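Local coordinates for formimidoylglutamase (Bacillus subtilis, PDB 3M1R) that hydrolyses N-formimidoyl-L-glutamate to L-glutamate and formamide in histidine degradation, as a manganese-dependent enzyme of the arginase family, at the interface of chains A and B. Coordinates in Å, arbitrary orientation; residue numbers count along the deposited sequence, not the author numbering. Chains: chain A/B, Formimidoylglutamase.

Contact 1: the interface of chains A and B. Residues chain A 218, 250, 252, 262-263, 266; chain B 253, 267-268, 271.
Chain A presents mostly loop residues here, A:Gly263 among them at positive phi (phi/psi 94/31°), with A:Arg218 from helix 214-220, while chain B brings the first turn of helix 267-277 and the loop residue B:His253. A:Asp250 organises the chain A side: its CG lies anti to the backbone N, and its carboxylate is held at both oxygens. OD1 accepts the amide N of A:Gly263 at 2.7 Å, nearly along the C-O axis, whereas OD2 takes both the N and the hydroxyl OG of A:Ser252 from above the carboxylate plane. These bonds fix the rotation of the carboxylate, whose OD2 lies over one face of the B:His253 imidazole, toward its rim; the two planes are 27° apart. A:Asp250 OD2 is near NE2 of B:His253, at 4.4 Å, but not in contact with it. The ring is steadied from its own chain, since the backbone N of B:Thr267 donates to ND1 of B:His253 at 3.1 Å, almost straight but tilted from the ring plane; ND1 acting as acceptor makes a doubly protonated ring less likely. The phenol OH of A:Tyr266 comes to the ring's edge, in plane, 3.8 Å from CE1 of B:His253. That same OH reaches tip to tip toward the carboxylate of B:Asp268 and gives a weak hydrogen bond to OD2 at 3.1 Å, ring and carboxylate planes being not far from parallel; B:Asp268 is poorly ordered, so this pairing is tentative. NE of A:Arg218 stays 4.0 Å from OD1 of B:Asp268, a long-range attraction at most. On the apolar side of the patch, CB of A:Pro262 presses on the methyl CG2 of B:Thr267 at 3.4 Å, a tight contact made as the side chains cross obliquely. With weak polar bonding and modest burial, the patch probably serves as a minor packing seam where chain A loops held together by A:Asp250 meet the helix start of the neighbouring subunit, supporting the hexameric assembly seen here.

Contact 2: the interface of chains A and B. Residues chain A 193-194, 196-197, 201; chain B 72-77, 82, 307, 310-311, 314.
Ionic and polar contacts centre on A:Glu193, whose chain bends at chi2 (-73°) to turn its carboxylate toward chain B. OE1 receives the hydroxyl OG of B:Ser75 on its syn lone pair and the ammonium NZ of B:Lys314 on its anti lone pair, each donor atom 2.9 Å from OE1. The lysine arrives tip to tip on an extended chain, and its NZ also forms a salt bridge with OE2 of B:Glu77 at 3.0 Å, so it lies between two acids. OE2 of A:Glu193 uses its syn lone pair for the amide N of B:Ala76 at 2.7 Å, a bond somewhat bent (128° at H). With both oxygens held, the carboxylate is fixed in rotation, and the lysine probably helps keep it ionised. An alanine in place of A:Glu193 would remove the carboxylate and would probably leave B:Lys314 without its partner across the interface, and OG of B:Ser75 and the backbone N of B:Ala76 without their acceptor. A second polar link lies nearby: OG of B:Ser72, anti to its backbone N, donates to the carbonyl O of A:Asn196 at 2.7 Å from above the carbonyl plane. The same OG accepts the N of B:Tyr74, whose phenol OH makes a weak bond to OE2 of A:Glu201.

Aromatic and apolar contacts centre on A:Phe194, with 170 Å² buried. CB of B:Leu310 sits over the centre of one ring face, 4.0 Å from the centroid. CE1 of the phenyl edge points onto the face of the B:His311 imidazole, with planes 79° apart. That imidazole is oriented by its ND1 donating in the ring plane to O of B:His307. B:Val82 meets the far edge through CG1, 3.5 Å from CE2 of A:Phe194. The patch thus joins a ring plugged against helix 300-317 with a fixed carboxylate, and probably holds neighbouring subunits in register within the deposited hexamer.

Contact 1: the interface of chains A and B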
ATOM      1  N   ARG A 218       7.785  24.369 -23.705  1.00 52.63           N
ATOM      2  CA  ARG A 218       8.222  25.158 -22.550  1.00 53.77           C
ATOM      3  C   ARG A 218       8.831  26.504 -22.949  1.00 55.14           C
ATOM      4  O   ARG A 218       8.965  27.399 -22.122  1.00 58.52           O
ATOM      5  CB  ARG A 218       9.208  24.381 -21.683  1.00 46.35           C
ATOM      6  CG  ARG A 218       8.590  23.235 -20.903  1.00 48.81           C
ATOM      7  CD  ARG A 218       8.093  23.703 -19.553  1.00 45.90           C
ATOM      8  NE  ARG A 218       7.255  22.689 -18.940  1.00 47.53           N
ATOM      9  CZ  ARG A 218       5.932  22.680 -19.022  1.00 46.55           C
ATOM     10  NH1 ARG A 218       5.304  23.656 -19.671  1.00 48.12           N
ATOM     11  NH2 ARG A 218       5.241  21.709 -18.446  1.00 45.80           N
ATOM     12  N   ASP A 250       3.428  15.077 -16.631  1.00 28.77           N
ATOM     13  CA  ASP A 250       4.530  14.767 -15.723  1.00 30.10           C
ATOM     14  C   ASP A 250       4.164  13.638 -14.749  1.00 31.27           C
ATOM     15  O   ASP A 250       3.026  13.544 -14.319  1.00 31.88           O
ATOM     16  CB  ASP A 250       4.912  15.994 -14.916  1.00 30.93           C
ATOM     17  CG  ASP A 250       6.210  15.804 -14.174  1.00 35.07           C
ATOM     18  OD1 ASP A 250       7.270  16.012 -14.806  1.00 40.85           O
ATOM     19  OD2 ASP A 250       6.170  15.422 -12.982  1.00 29.47           O
ATOM     20  N   SER A 252       4.568  13.392 -11.751  1.00 29.56           N
ATOM     21  CA  SER A 252       4.034  13.943 -10.500  1.00 35.97           C
ATOM     22  C   SER A 252       2.549  14.236 -10.626  1.00 30.19           C
ATOM     23  O   SER A 252       1.820  14.195  -9.636  1.00 30.32           O
ATOM     24  CB  SER A 252       4.793  15.205 -10.051  1.00 33.60           C
ATOM     25  OG  SER A 252       4.587  16.283 -10.958  1.00 40.78           O
ATOM     26  N   PRO A 262       9.873  12.094 -15.618  1.00 35.74           N
ATOM     27  CA  PRO A 262       9.826  13.522 -15.303  1.00 35.87           C
ATOM     28  C   PRO A 262       9.803  14.317 -16.576  1.00 34.55           C
ATOM     29  O   PRO A 262      10.234  13.786 -17.591  1.00 39.47           O
ATOM     30  CB  PRO A 262      11.153  13.771 -14.582  1.00 39.76           C
ATOM     31  CG  PRO A 262      11.930  12.461 -14.650  1.00 36.83           C
ATOM     32  CD  PRO A 262      11.245  11.563 -15.611  1.00 36.57           C
ATOM     33  N   GLY A 263       9.309  15.556 -16.525  1.00 36.89           N
ATOM     34  CA  GLY A 263       9.378  16.470 -17.658  1.00 32.28           C
ATOM     35  C   GLY A 263       8.163  16.491 -18.573  1.00 32.87           C
ATOM     36  O   GLY A 263       8.285  16.738 -19.771  1.00 44.68           O
ATOM     37  N   TYR A 266       1.856  19.858 -16.954  1.00 24.50           N
ATOM     38  CA  TYR A 266       1.082  19.883 -15.732  1.00 29.52           C
ATOM     39  C   TYR A 266      -0.398  19.834 -16.097  1.00 30.91           C
ATOM     40  O   TYR A 266      -0.762  20.134 -17.243  1.00 28.47           O
ATOM     41  CB  TYR A 266       1.505  21.085 -14.891  1.00 39.45           C
ATOM     42  CG  TYR A 266       2.990  20.959 -14.604  1.00 57.60           C
ATOM     43  CD1 TYR A 266       3.916  21.824 -15.173  1.00 69.25           C
ATOM     44  CD2 TYR A 266       3.474  19.902 -13.838  1.00 65.00           C
ATOM     45  CE1 TYR A 266       5.287  21.670 -14.933  1.00 72.17           C
ATOM     46  CE2 TYR A 266       4.830  19.741 -13.594  1.00 68.29           C
ATOM     47  CZ  TYR A 266       5.730  20.625 -14.141  1.00 74.70           C
ATOM     48  OH  TYR A 266       7.078  20.452 -13.894  1.00 81.04           O
TER
ATOM     49  N   HIS B 253       7.829  15.822  -6.394  1.00 25.66           N
ATOM     50  CA  HIS B 253       8.626  15.306  -7.504  1.00 31.58           C
ATOM     51  C   HIS B 253       9.544  14.152  -7.101  1.00 32.22           C
ATOM     52  O   HIS B 253       9.973  13.378  -7.952  1.00 30.22           O
ATOM     53  CB  HIS B 253       9.456  16.430  -8.141  1.00 34.66           C
ATOM     54  CG  HIS B 253       8.678  17.299  -9.080  1.00 40.63           C
ATOM     55  ND1 HIS B 253       9.139  17.655 -10.328  1.00 40.38           N
ATOM     56  CD2 HIS B 253       7.450  17.860  -8.961  1.00 39.94           C
ATOM     57  CE1 HIS B 253       8.233  18.399 -10.936  1.00 36.97           C
ATOM     58  NE2 HIS B 253       7.204  18.543 -10.124  1.00 41.15           N
ATOM     59  N   THR B 267      12.008  18.509 -11.145  1.00 34.52           N
ATOM     60  CA  THR B 267      12.947  17.634 -11.849  1.00 39.03           C
ATOM     61  C   THR B 267      13.405  18.280 -13.166  1.00 43.32           C
ATOM     62  O   THR B 267      14.569  18.186 -13.533  1.00 44.96           O
ATOM     63  CB  THR B 267      12.358  16.218 -12.064  1.00 38.37           C
ATOM     64  OG1 THR B 267      11.826  15.740 -10.828  1.00 38.71           O
ATOM     65  CG2 THR B 267      13.435  15.240 -12.513  1.00 42.64           C
ATOM     66  N   ASP B 268      12.464  18.923 -13.860  1.00 44.44           N
ATOM     67  CA  ASP B 268      12.718  19.780 -15.026  1.00 52.65           C
ATOM     68  C   ASP B 268      13.997  20.591 -14.866  1.00 45.59           C
ATOM     69  O   ASP B 268      14.920  20.479 -15.667  1.00 50.09           O
ATOM     70  CB  ASP B 268      11.582  20.817 -15.207  1.00 64.73           C
ATOM     71  CG  ASP B 268      10.190  20.196 -15.327  1.00 81.31           C
ATOM     72  OD1 ASP B 268       9.414  20.673 -16.186  1.00 83.74           O
ATOM     73  OD2 ASP B 268       9.852  19.264 -14.562  1.00 88.92           O
ATOM     74  N   LEU B 271      17.251  18.501 -14.229  1.00 40.44           N
ATOM     75  CA  LEU B 271      17.744  17.823 -15.415  1.00 42.10           C
ATOM     76  C   LEU B 271      18.562  18.796 -16.261  1.00 40.69           C
ATOM     77  O   LEU B 271      19.700  18.511 -16.647  1.00 36.22           O
ATOM     78  CB  LEU B 271      16.576  17.259 -16.208  1.00 39.09           C
ATOM     79  CG  LEU B 271      16.318  15.760 -16.023  1.00 42.97           C
ATOM     80  CD1 LEU B 271      16.960  15.204 -14.763  1.00 45.89           C
ATOM     81  CD2 LEU B 271      14.849  15.471 -16.038  1.00 34.01           C
TER

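Contact 2: the interface of chains A and B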
ATOM      1  N   GLU A 193      11.917  14.460 -24.464  1.00 45.81           N
ATOM      2  CA  GLU A 193      13.302  13.980 -24.465  1.00 47.11           C
ATOM      3  C   GLU A 193      13.437  12.612 -23.774  1.00 45.43           C
ATOM      4  O   GLU A 193      13.017  12.453 -22.632  1.00 45.38           O
ATOM      5  CB  GLU A 193      14.210  14.976 -23.741  1.00 49.24           C
ATOM      6  CG  GLU A 193      15.017  15.890 -24.630  1.00 62.70           C
ATOM      7  CD  GLU A 193      16.162  15.185 -25.324  1.00 63.00           C
ATOM      8  OE1 GLU A 193      17.330  15.554 -25.076  1.00 58.22           O
ATOM      9  OE2 GLU A 193      15.891  14.274 -26.128  1.00 64.25           O
ATOM     10  N   PHE A 194      14.054  11.656 -24.469  1.00 39.61           N
ATOM     11  CA  PHE A 194      14.360  10.319 -23.948  1.00 41.68           C
ATOM     12  C   PHE A 194      13.131   9.434 -23.825  1.00 47.99           C
ATOM     13  O   PHE A 194      13.204   8.381 -23.218  1.00 49.09           O
ATOM     14  CB  PHE A 194      15.101  10.371 -22.610  1.00 41.05           C
ATOM     15  CG  PHE A 194      16.469  10.966 -22.701  1.00 42.08           C
ATOM     16  CD1 PHE A 194      16.771  12.145 -22.044  1.00 40.43           C
ATOM     17  CD2 PHE A 194      17.458  10.347 -23.455  1.00 49.10           C
ATOM     18  CE1 PHE A 194      18.043  12.700 -22.134  1.00 45.56           C
ATOM     19  CE2 PHE A 194      18.727  10.899 -23.555  1.00 50.55           C
ATOM     20  CZ  PHE A 194      19.015  12.086 -22.892  1.00 47.99           C
ATOM     21  N   ASN A 196      11.598   8.572 -26.767  1.00 46.24           N
ATOM     22  CA  ASN A 196      11.456   8.070 -28.140  1.00 46.51           C
ATOM     23  C   ASN A 196      12.701   7.479 -28.781  1.00 50.23           C
ATOM     24  O   ASN A 196      13.800   7.592 -28.239  1.00 49.72           O
ATOM     25  CB  ASN A 196      10.922   9.181 -29.042  1.00 47.22           C
ATOM     26  CG  ASN A 196       9.543   9.611 -28.644  1.00 47.78           C
ATOM     27  OD1 ASN A 196       8.560   8.925 -28.930  1.00 46.96           O
ATOM     28  ND2 ASN A 196       9.461  10.720 -27.920  1.00 40.16           N
ATOM     29  N   SER A 197      12.516   6.888 -29.964  1.00 52.31           N
ATOM     30  CA  SER A 197      13.610   6.275 -30.716  1.00 57.24           C
ATOM     31  C   SER A 197      13.868   6.950 -32.047  1.00 62.64           C
ATOM     32  O   SER A 197      12.935   7.288 -32.775  1.00 66.92           O
ATOM     33  CB  SER A 197      13.342   4.792 -30.967  1.00 60.03           C
ATOM     34  OG  SER A 197      13.728   4.014 -29.846  1.00 70.14           O
ATOM     35  N   GLU A 201      11.056   8.569 -34.696  1.00 52.69           N
ATOM     36  CA  GLU A 201      11.065   9.997 -34.971  1.00 51.29           C
ATOM     37  C   GLU A 201      11.297  10.221 -36.463  1.00 57.64           C
ATOM     38  O   GLU A 201      10.661  11.084 -37.073  1.00 58.63           O
ATOM     39  CB  GLU A 201      12.153  10.694 -34.156  1.00 50.01           C
ATOM     40  CG  GLU A 201      12.475  12.109 -34.606  1.00 51.15           C
ATOM     41  CD  GLU A 201      13.380  12.837 -33.627  1.00 62.14           C
ATOM     42  OE1 GLU A 201      13.187  12.671 -32.397  1.00 66.92           O
ATOM     43  OE2 GLU A 201      14.280  13.580 -34.081  1.00 67.13           O
TER
ATOM     44  N   SER B  72      15.028   4.839 -23.164  1.00 51.99           N
ATOM     45  CA  SER B  72      15.666   5.094 -24.450  1.00 51.91           C
ATOM     46  C   SER B  72      16.967   5.841 -24.204  1.00 51.21           C
ATOM     47  O   SER B  72      17.044   6.675 -23.301  1.00 48.78           O
ATOM     48  CB  SER B  72      14.761   5.932 -25.352  1.00 53.83           C
ATOM     49  OG  SER B  72      15.368   6.149 -26.618  1.00 51.64           O
ATOM     50  N   ALA B  73      17.987   5.537 -25.000  1.00 47.00           N
ATOM     51  CA  ALA B  73      19.259   6.250 -24.934  1.00 49.65           C
ATOM     52  C   ALA B  73      19.273   7.414 -25.920  1.00 52.97           C
ATOM     53  O   ALA B  73      20.209   8.223 -25.963  1.00 54.63           O
ATOM     54  CB  ALA B  73      20.402   5.292 -25.254  1.00 54.88           C
ATOM     55  N   TYR B  74      18.230   7.492 -26.734  1.00 48.09           N
ATOM     56  CA  TYR B  74      18.232   8.455 -27.816  1.00 44.30           C
ATOM     57  C   TYR B  74      17.819   9.842 -27.330  1.00 48.11           C
ATOM     58  O   TYR B  74      16.744  10.006 -26.770  1.00 50.56           O
ATOM     59  CB  TYR B  74      17.316   7.982 -28.939  1.00 49.12           C
ATOM     60  CG  TYR B  74      17.228   8.967 -30.072  1.00 57.26           C
ATOM     61  CD1 TYR B  74      18.322   9.198 -30.898  1.00 60.16           C
ATOM     62  CD2 TYR B  74      16.066   9.688 -30.299  1.00 52.73           C
ATOM     63  CE1 TYR B  74      18.252  10.111 -31.931  1.00 61.71           C
ATOM     64  CE2 TYR B  74      15.992  10.589 -31.327  1.00 56.09           C
ATOM     65  CZ  TYR B  74      17.082  10.797 -32.139  1.00 61.84           C
ATOM     66  OH  TYR B  74      16.998  11.707 -33.159  1.00 70.34           O
ATOM     67  N   SER B  75      18.696  10.821 -27.519  1.00 51.65           N
ATOM     68  CA  SER B  75      18.367  12.214 -27.253  1.00 57.00           C
ATOM     69  C   SER B  75      17.889  12.867 -28.533  1.00 62.61           C
ATOM     70  O   SER B  75      18.654  12.989 -29.484  1.00 70.98           O
ATOM     71  CB  SER B  75      19.589  12.973 -26.743  1.00 57.52           C
ATOM     72  OG  SER B  75      19.352  14.379 -26.772  1.00 58.51           O
ATOM     73  N   ALA B  76      16.630  13.287 -28.567  1.00 62.08           N
ATOM     74  CA  ALA B  76      16.088  13.958 -29.747  1.00 63.15           C
ATOM     75  C   ALA B  76      16.760  15.315 -29.956  1.00 69.42           C
ATOM     76  O   ALA B  76      16.996  15.744 -31.091  1.00 73.10           O
ATOM     77  CB  ALA B  76      14.587  14.124 -29.621  1.00 56.54           C
ATOM     78  N   GLU B  77      17.070  15.980 -28.848  1.00 68.92           N
ATOM     79  CA  GLU B  77      17.688  17.296 -28.875  1.00 69.68           C
ATOM     80  C   GLU B  77      19.101  17.220 -29.429  1.00 72.39           C
ATOM     81  O   GLU B  77      19.662  18.221 -29.854  1.00 78.52           O
ATOM     82  CB  GLU B  77      17.699  17.891 -27.471  1.00 71.71           C
ATOM     83  CG  GLU B  77      18.321  19.268 -27.373  1.00 80.08           C
ATOM     84  CD  GLU B  77      18.013  19.935 -26.045  1.00 88.52           C
ATOM     85  OE1 GLU B  77      18.720  20.903 -25.688  1.00 95.97           O
ATOM     86  OE2 GLU B  77      17.063  19.489 -25.360  1.00 83.37           O
ATOM     87  N   VAL B  82      22.996   8.980 -26.390  1.00 57.74           N
ATOM     88  CA  VAL B  82      23.870   9.611 -25.402  1.00 55.65           C
ATOM     89  C   VAL B  82      25.028   8.697 -25.057  1.00 61.46           C
ATOM     90  O   VAL B  82      25.979   9.104 -24.395  1.00 61.51           O
ATOM     91  CB  VAL B  82      23.109  10.008 -24.119  1.00 49.42           C
ATOM     92  CG1 VAL B  82      22.157  11.124 -24.426  1.00 48.10           C
ATOM     93  CG2 VAL B  82      22.371   8.804 -23.527  1.00 47.99           C
ATOM     94  N   HIS B 307      16.947   9.532 -15.184  1.00 40.76           N
ATOM     95  CA  HIS B 307      16.954  10.649 -16.123  1.00 38.89           C
ATOM     96  C   HIS B 307      18.061  11.656 -15.826  1.00 34.07           C
ATOM     97  O   HIS B 307      18.621  12.251 -16.735  1.00 38.48           O
ATOM     98  CB  HIS B 307      15.598  11.317 -16.163  1.00 39.22           C
ATOM     99  CG  HIS B 307      14.588  10.571 -16.973  1.00 45.61           C
ATOM    100  ND1 HIS B 307      14.217  10.961 -18.242  1.00 45.83           N
ATOM    101  CD2 HIS B 307      13.871   9.455 -16.698  1.00 44.22           C
ATOM    102  CE1 HIS B 307      13.313  10.122 -18.709  1.00 45.70           C
ATOM    103  NE2 HIS B 307      13.085   9.199 -17.793  1.00 46.84           N
ATOM    104  N   LEU B 310      20.860  10.230 -17.516  1.00 40.70           N
ATOM    105  CA  LEU B 310      20.747  10.362 -18.963  1.00 41.00           C
ATOM    106  C   LEU B 310      21.174  11.748 -19.412  1.00 48.79           C
ATOM    107  O   LEU B 310      21.887  11.892 -20.406  1.00 54.13           O
ATOM    108  CB  LEU B 310      19.329  10.065 -19.452  1.00 40.70           C
ATOM    109  CG  LEU B 310      18.917   8.598 -19.474  1.00 40.35           C
ATOM    110  CD1 LEU B 310      17.452   8.500 -19.848  1.00 29.07           C
ATOM    111  CD2 LEU B 310      19.789   7.778 -20.427  1.00 42.87           C
ATOM    112  N   HIS B 311      20.746  12.764 -18.672  1.00 46.68           N
ATOM    113  CA  HIS B 311      21.047  14.142 -19.034  1.00 46.02           C
ATOM    114  C   HIS B 311      22.501  14.481 -18.799  1.00 42.76           C
ATOM    115  O   HIS B 311      23.074  15.299 -19.516  1.00 43.19           O
ATOM    116  CB  HIS B 311      20.145  15.120 -18.279  1.00 46.29           C
ATOM    117  CG  HIS B 311      18.827  15.342 -18.943  1.00 40.57           C
ATOM    118  ND1 HIS B 311      17.727  14.542 -18.711  1.00 37.91           N
ATOM    119  CD2 HIS B 311      18.439  16.256 -19.864  1.00 38.95           C
ATOM    120  CE1 HIS B 311      16.719  14.957 -19.456  1.00 34.53           C
ATOM    121  NE2 HIS B 311      17.127  15.993 -20.165  1.00 33.43           N
ATOM    122  N   LYS B 314      24.269  13.020 -21.787  1.00 55.09           N
ATOM    123  CA  LYS B 314      23.925  13.971 -22.848  1.00 51.88           C
ATOM    124  C   LYS B 314      24.787  15.239 -22.847  1.00 59.14           C
ATOM    125  O   LYS B 314      25.191  15.726 -23.901  1.00 54.71           O
ATOM    126  CB  LYS B 314      22.451  14.363 -22.731  1.00 46.19           C
ATOM    127  CG  LYS B 314      22.009  15.447 -23.706  1.00 52.26           C
ATOM    128  CD  LYS B 314      20.679  16.028 -23.294  1.00 47.74           C
ATOM    129  CE  LYS B 314      20.139  16.966 -24.339  1.00 49.73           C
ATOM    130  NZ  LYS B 314      18.897  17.617 -23.841  1.00 47.33           N
TER

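Contact 1 and contact 2 lie along the same A-B interface, the centres of their C-alpha atoms about 15 Å apart, and share no residue. On chain B, contact 1 draws on the start of helix 267-277 and contact 2 on helix 300-317 with strand 74-75; on chain A both are made largely by loops. They differ in character: the 567 Å² hidden in contact 2 exceeds the 237 Å² in contact 1, and well-formed hydrogen bonds and a salt bridge cross in contact 2, against a weak hydrogen bond in contact 1. Separate attachment points would probably resist rocking between subunits of the deposited hexamer.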